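PDB 6NXC: L-asparaginase 1 from Escherichia coli, which catalyses the hydrolysis of L-asparagine to L-aspartate and ammonium, working as a homotetramer in the cytoplasm. Local coordinates for residues Ile71-Tyr74 against Thr75-Asp79; Ser81-Thr84 against Pro85-Gln89. The protein carries 1 engineered substitution. All coordinates share one frame; numbering follows the deposited sequence.

Contact 1: Ile71-Tyr74 against Thr75-Asp79; sequences IHEY and TPLMD
Glu-73 and Leu-77 cross at about a right angle on one side of a chain corner. Glu-73 runs out extended, with CG anti to the backbone N (chi1 -178°), and sets its CG across the leucine fork: CG sits 3.8 Å from Leu-77 CD2 and 4.0 Å from Leu-77 CD1. Leu-77 CD2 meets the stem, while CD1 also lies beside the carboxylate, 3.9 Å from Glu-73 OE2. The two carboxylate oxygens are hydrogen-bonded by Gln-52 and the backbone N of Ser-48. The same isobutyl group covers the backbone, Leu-77 CD2 lying 3.4 Å from Tyr-74 O.

Among the aromatic groups, Tyr-74 turns its ring from the corner toward helix 85-98, where OH bonds Asp-94 and the ring meets His-90. On the way, Tyr-74 CD1 lies 3.6 Å above one face of the His-72 imidazole, toward its rim. His-72 ND1 bonds the same Asp-94 carboxylate oxygen, which thus ties both rings to the helix.

The backbone contact is a turn without a closing hydrogen bond: Tyr-74 O and Leu-77 N are 3.5 Å apart at a poor angle. With a cis peptide before Pro-76, the torsions of Thr-75 and Pro-76 match a type VIb turn, here kinking strand 68-78 of the N-terminal domain shortly before substrate-binding Asp-79.

Contact 2: Ser81-Thr84 against Pro85-Gln89; sequences SDMT and PEDWQ
Thr-84 and Asp-87 hold each other through the backbone N-H of the threonine, which reaches Asp-87 OD2 at 2.7 Å in a nearly straight bond (165°). The oxygen accepts with its anti lone pair, away from OD1. In return Asp-87 N gives a weak bond to Thr-84 O. The threonine hydroxyl, lodged between its own backbone N and carbonyl carbon (chi1 70°), faces the first turn of helix 85-98: OG1 lies 2.9 Å from Glu-86 OE1. A water 2.6 Å from Thr-84 OG1 donates to Asp-87 OD2, linking hydroxyl and carboxylate.

Next to this polar cluster Met-83, bent at both chi2 and chi3, brings SD and CE against Asp-87 CB. Its CE packs tightly at 3.3 Å from Asp-87 CB and approaches Trp-88 CD1 at 4.1 Å. Thr-84 O and Pro-85 CA lie over one face of the indole, both toward its rim.

Farther out, Trp-88 meets His-330 edge-to-face and rests on Pro-239 of the second subunit, while Met-83 touches His-109 and Thr-117. With an alanine at Asp-87, the Thr-84 N-H would probably be left without its acceptor, and the water without one of its two partners.

The aspartate-to-N-H bond resembles one half of a capping box, and a carboxylate so near the start of a helix is likely to be stabilised as the anion.

In the fold
Contacts 1 and 2 follow in series along the chain, their centres about 13 Å apart, in the N-terminal domain. Contact 1 kinks strand 68-78, an outermost strand of the mixed sheet within this chain, and contact 2 opens helix 85-98, which leads on to strand 104-108; strand 25-32, carrying no segment of either, lies between those two strands in the sheet. They touch through Met-78, whose SD is 3.6 Å from Asp-87 OD1 and whose CE is 3.7 Å from Met-83 N. The substrate-binding residues Asp-79, Ser-80 and Ser-81 run from the end of contact 1 to the start of contact 2, so this beta-alpha unit carries part of the substrate site; here Ser-81 bonds a citrate.

Contact 1: Ile71-Tyr74 against Thr75-Asp79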
ATOM      1  N   ILE B  71     -32.359  10.899  14.304  1.00 20.18           N
ATOM      2  CA  ILE B  71     -31.753   9.745  15.054  1.00 19.94           C
ATOM      3  C   ILE B  71     -32.829   8.935  15.762  1.00 22.69           C
ATOM      4  O   ILE B  71     -33.570   9.502  16.615  1.00 23.80           O
ATOM      5  CB  ILE B  71     -30.663  10.246  16.042  1.00 24.18           C
ATOM      6  CG1 ILE B  71     -29.615  11.021  15.269  1.00 24.84           C
ATOM      7  CG2 ILE B  71     -30.049   9.085  16.895  1.00 27.58           C
ATOM      8  CD1 ILE B  71     -28.739  11.817  16.171  1.00 33.79           C
ATOM      9  N   HIS B  72     -32.795   7.619  15.537  1.00 18.23           N
ATOM     10  CA  HIS B  72     -33.541   6.590  16.275  1.00 17.98           C
ATOM     11  C   HIS B  72     -32.514   5.908  17.167  1.00 19.40           C
ATOM     12  O   HIS B  72     -31.714   5.185  16.646  1.00 18.48           O
ATOM     13  CB  HIS B  72     -34.275   5.659  15.325  1.00 23.47           C
ATOM     14  CG  HIS B  72     -34.880   4.509  16.093  1.00 29.18           C
ATOM     15  ND1 HIS B  72     -34.972   3.179  15.570  1.00 38.06           N
ATOM     16  CD2 HIS B  72     -35.343   4.465  17.359  1.00 35.04           C
ATOM     17  CE1 HIS B  72     -35.476   2.401  16.507  1.00 38.53           C
ATOM     18  NE2 HIS B  72     -35.663   3.165  17.636  1.00 33.83           N
ATOM     19  N   GLU B  73     -32.535   6.188  18.470  1.00 19.07           N
ATOM     20  CA  GLU B  73     -31.628   5.516  19.433  1.00 22.67           C
ATOM     21  C   GLU B  73     -32.257   4.195  19.895  1.00 20.88           C
ATOM     22  O   GLU B  73     -33.379   4.187  20.374  1.00 20.16           O
ATOM     23  CB  GLU B  73     -31.329   6.443  20.617  1.00 29.07           C
ATOM     24  CG  GLU B  73     -30.364   5.836  21.628  1.00 28.72           C
ATOM     25  CD  GLU B  73     -30.361   6.625  22.948  1.00 37.82           C
ATOM     26  OE1 GLU B  73     -30.176   7.841  22.849  1.00 40.61           O
ATOM     27  OE2 GLU B  73     -30.562   6.005  24.079  1.00 38.63           O
ATOM     28  N   TYR B  74     -31.546   3.074  19.779  1.00 18.90           N
ATOM     29  CA  TYR B  74     -32.095   1.733  20.076  1.00 18.97           C
ATOM     30  C   TYR B  74     -32.104   1.615  21.600  1.00 21.47           C
ATOM     31  O   TYR B  74     -31.194   2.275  22.215  1.00 23.89           O
ATOM     32  CB  TYR B  74     -31.234   0.693  19.380  1.00 20.49           C
ATOM     33  CG  TYR B  74     -31.638   0.410  17.948  1.00 19.67           C
ATOM     34  CD1 TYR B  74     -31.975   1.441  17.073  1.00 24.14           C
ATOM     35  CD2 TYR B  74     -31.536  -0.868  17.432  1.00 21.77           C
ATOM     36  CE1 TYR B  74     -32.282   1.204  15.722  1.00 21.91           C
ATOM     37  CE2 TYR B  74     -31.786  -1.126  16.074  1.00 21.47           C
ATOM     38  CZ  TYR B  74     -32.218  -0.106  15.247  1.00 22.02           C
ATOM     39  OH  TYR B  74     -32.512  -0.347  13.941  1.00 20.18           O
ATOM     40  N   THR B  75     -33.039   0.831  22.114  1.00 28.22           N
ATOM     41  CA  THR B  75     -33.183   0.542  23.579  1.00 36.20           C
ATOM     42  C   THR B  75     -33.170  -0.979  23.786  1.00 32.57           C
ATOM     43  O   THR B  75     -33.998  -1.737  23.275  1.00 38.65           O
ATOM     44  CB  THR B  75     -34.384   1.283  24.184  1.00 40.49           C
ATOM     45  OG1 THR B  75     -35.531   1.139  23.372  1.00 44.13           O
ATOM     46  CG2 THR B  75     -34.168   2.766  24.305  1.00 41.43           C
ATOM     47  N   PRO B  76     -32.123  -1.529  24.423  1.00 36.46           N
ATOM     48  CA  PRO B  76     -30.948  -0.761  24.796  1.00 27.31           C
ATOM     49  C   PRO B  76     -29.988  -0.616  23.595  1.00 25.89           C
ATOM     50  O   PRO B  76     -30.188  -1.268  22.562  1.00 28.61           O
ATOM     51  CB  PRO B  76     -30.240  -1.651  25.812  1.00 30.60           C
ATOM     52  CG  PRO B  76     -30.593  -3.023  25.382  1.00 31.35           C
ATOM     53  CD  PRO B  76     -32.013  -2.947  24.835  1.00 32.99           C
ATOM     54  N   LEU B  77     -28.962   0.173  23.805  1.00 26.64           N
ATOM     55  CA  LEU B  77     -27.783   0.320  22.909  1.00 27.69           C
ATOM     56  C   LEU B  77     -26.911  -0.910  23.120  1.00 36.71           C
ATOM     57  O   LEU B  77     -26.935  -1.470  24.218  1.00 35.34           O
ATOM     58  CB  LEU B  77     -27.040   1.617  23.239  1.00 31.58           C
ATOM     59  CG  LEU B  77     -27.805   2.883  22.868  1.00 27.17           C
ATOM     60  CD1 LEU B  77     -27.178   4.184  23.434  1.00 33.92           C
ATOM     61  CD2 LEU B  77     -27.968   2.939  21.366  1.00 24.95           C
ATOM     62  N   MET B  78     -26.269  -1.387  22.065  1.00 34.44           N
ATOM     63  CA  MET B  78     -25.574  -2.701  22.104  1.00 35.01           C
ATOM     64  C   MET B  78     -24.123  -2.525  21.743  1.00 30.80           C
ATOM     65  O   MET B  78     -23.862  -1.768  20.832  1.00 26.38           O
ATOM     66  CB  MET B  78     -26.219  -3.674  21.127  1.00 35.74           C
ATOM     67  CG  MET B  78     -27.496  -4.279  21.689  1.00 45.52           C
ATOM     68  SD  MET B  78     -27.973  -5.726  20.717  1.00 59.41           S
ATOM     69  CE  MET B  78     -26.483  -6.709  20.843  1.00 51.70           C
ATOM     70  N   ASP B  79     -23.224  -3.186  22.477  1.00 28.70           N
ATOM     71  CA  ASP B  79     -21.868  -3.493  21.973  1.00 28.75           C
ATOM     72  C   ASP B  79     -22.106  -4.450  20.810  1.00 24.70           C
ATOM     73  O   ASP B  79     -22.839  -5.450  20.986  1.00 21.80           O
ATOM     74  CB  ASP B  79     -20.947  -4.150  23.015  1.00 31.11           C
ATOM     75  CG  ASP B  79     -20.482  -3.188  24.106  1.00 45.82           C
ATOM     76  OD1 ASP B  79     -20.253  -2.024  23.770  1.00 40.53           O
ATOM     77  OD2 ASP B  79     -20.441  -3.595  25.304  1.00 45.67           O
TER

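Contact 2: Ser81-Thr84 against Pro85-Gln89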
ATOM      1  N   SER B  81     -20.231  -6.666  19.717  1.00 19.09           N
ATOM      2  CA  SER B  81     -19.715  -8.019  20.058  1.00 23.08           C
ATOM      3  C   SER B  81     -20.844  -8.914  20.575  1.00 24.29           C
ATOM      4  O   SER B  81     -20.743 -10.164  20.579  1.00 23.35           O
ATOM      5  CB  SER B  81     -18.512  -7.912  21.010  1.00 22.75           C
ATOM      6  OG  SER B  81     -18.876  -7.157  22.152  1.00 24.07           O
ATOM      7  N   ASP B  82     -21.960  -8.304  20.991  1.00 25.83           N
ATOM      8  CA  ASP B  82     -23.084  -9.078  21.571  1.00 23.63           C
ATOM      9  C   ASP B  82     -24.193  -9.293  20.489  1.00 24.02           C
ATOM     10  O   ASP B  82     -25.205  -9.943  20.718  1.00 24.51           O
ATOM     11  CB  ASP B  82     -23.641  -8.321  22.770  1.00 27.11           C
ATOM     12  CG  ASP B  82     -22.667  -8.230  23.921  1.00 32.01           C
ATOM     13  OD1 ASP B  82     -22.010  -9.267  24.151  1.00 32.57           O
ATOM     14  OD2 ASP B  82     -22.585  -7.122  24.561  1.00 32.35           O
ATOM     15  N   MET B  83     -23.955  -8.874  19.278  1.00 22.89           N
ATOM     16  CA  MET B  83     -24.973  -9.003  18.198  1.00 23.63           C
ATOM     17  C   MET B  83     -25.280 -10.460  17.890  1.00 23.88           C
ATOM     18  O   MET B  83     -24.399 -11.303  17.778  1.00 21.53           O
ATOM     19  CB  MET B  83     -24.452  -8.350  16.902  1.00 28.07           C
ATOM     20  CG  MET B  83     -24.358  -6.915  16.972  1.00 35.39           C
ATOM     21  SD  MET B  83     -25.912  -6.195  17.014  1.00 45.71           S
ATOM     22  CE  MET B  83     -26.332  -6.338  15.280  1.00 46.53           C
ATOM     23  N   THR B  84     -26.537 -10.740  17.543  1.00 20.63           N
ATOM     24  CA  THR B  84     -26.904 -12.009  16.939  1.00 18.56           C
ATOM     25  C   THR B  84     -27.698 -11.798  15.685  1.00 16.89           C
ATOM     26  O   THR B  84     -28.040 -10.663  15.367  1.00 20.64           O
ATOM     27  CB  THR B  84     -27.740 -12.792  17.946  1.00 25.46           C
ATOM     28  OG1 THR B  84     -28.986 -12.095  18.040  1.00 25.24           O
ATOM     29  CG2 THR B  84     -27.129 -12.913  19.319  1.00 28.90           C
ATOM     30  N   PRO B  85     -28.109 -12.861  14.984  1.00 20.78           N
ATOM     31  CA  PRO B  85     -28.907 -12.685  13.758  1.00 16.47           C
ATOM     32  C   PRO B  85     -30.250 -12.021  14.002  1.00 20.06           C
ATOM     33  O   PRO B  85     -30.681 -11.331  13.126  1.00 18.65           O
ATOM     34  CB  PRO B  85     -29.020 -14.139  13.212  1.00 20.35           C
ATOM     35  CG  PRO B  85     -27.806 -14.819  13.750  1.00 22.55           C
ATOM     36  CD  PRO B  85     -27.644 -14.256  15.118  1.00 24.48           C
ATOM     37  N   GLU B  86     -30.829 -12.154  15.228  1.00 18.27           N
ATOM     38  CA  GLU B  86     -32.087 -11.464  15.589  1.00 19.78           C
ATOM     39  C   GLU B  86     -31.880  -9.949  15.514  1.00 17.29           C
ATOM     40  O   GLU B  86     -32.791  -9.213  15.073  1.00 18.13           O
ATOM     41  CB  GLU B  86     -32.561 -11.882  16.969  1.00 26.73           C
ATOM     42  CG  GLU B  86     -33.052 -13.333  16.967  1.00 27.40           C
ATOM     43  CD  GLU B  86     -32.038 -14.344  17.478  1.00 32.66           C
ATOM     44  OE1 GLU B  86     -30.765 -14.228  17.184  1.00 29.19           O
ATOM     45  OE2 GLU B  86     -32.490 -15.256  18.197  1.00 30.18           O
ATOM     46  N   ASP B  87     -30.694  -9.493  15.857  1.00 18.65           N
ATOM     47  CA  ASP B  87     -30.360  -8.042  15.696  1.00 18.29           C
ATOM     48  C   ASP B  87     -30.369  -7.594  14.226  1.00 18.64           C
ATOM     49  O   ASP B  87     -30.739  -6.421  13.969  1.00 19.52           O
ATOM     50  CB  ASP B  87     -29.063  -7.715  16.440  1.00 20.83           C
ATOM     51  CG  ASP B  87     -29.184  -8.059  17.931  1.00 24.22           C
ATOM     52  OD1 ASP B  87     -30.219  -7.596  18.593  1.00 27.46           O
ATOM     53  OD2 ASP B  87     -28.344  -8.881  18.401  1.00 23.02           O
ATOM     54  N   TRP B  88     -29.881  -8.415  13.270  1.00 20.24           N
ATOM     55  CA  TRP B  88     -29.854  -8.012  11.881  1.00 15.44           C
ATOM     56  C   TRP B  88     -31.336  -7.803  11.454  1.00 17.25           C
ATOM     57  O   TRP B  88     -31.680  -6.851  10.739  1.00 18.05           O
ATOM     58  CB  TRP B  88     -29.216  -9.130  11.024  1.00 15.65           C
ATOM     59  CG  TRP B  88     -27.810  -9.494  11.372  1.00 14.13           C
ATOM     60  CD1 TRP B  88     -26.861  -8.746  12.005  1.00 17.25           C
ATOM     61  CD2 TRP B  88     -27.225 -10.791  11.160  1.00 16.53           C
ATOM     62  NE1 TRP B  88     -25.706  -9.481  12.137  1.00 17.49           N
ATOM     63  CE2 TRP B  88     -25.911 -10.739  11.687  1.00 17.87           C
ATOM     64  CE3 TRP B  88     -27.663 -11.942  10.501  1.00 18.05           C
ATOM     65  CZ2 TRP B  88     -25.044 -11.801  11.519  1.00 18.55           C
ATOM     66  CZ3 TRP B  88     -26.820 -13.021  10.401  1.00 18.16           C
ATOM     67  CH2 TRP B  88     -25.547 -12.946  10.951  1.00 20.31           C
ATOM     68  N   GLN B  89     -32.167  -8.761  11.837  1.00 17.34           N
ATOM     69  CA  GLN B  89     -33.637  -8.689  11.566  1.00 16.77           C
ATOM     70  C   GLN B  89     -34.260  -7.417  12.139  1.00 14.63           C
ATOM     71  O   GLN B  89     -35.077  -6.720  11.452  1.00 16.05           O
ATOM     72  CB  GLN B  89     -34.334  -9.966  12.128  1.00 17.05           C
ATOM     73  CG  GLN B  89     -35.804  -9.999  11.751  1.00 18.81           C
ATOM     74  CD  GLN B  89     -36.090 -10.404  10.332  1.00 22.20           C
ATOM     75  OE1 GLN B  89     -35.334 -11.120   9.729  1.00 23.70           O
ATOM     76  NE2 GLN B  89     -37.242  -9.978   9.785  1.00 25.50           N
TER
HETATM   77  O   HOH W   1     -29.811 -10.940  20.202  1.00 45.40           O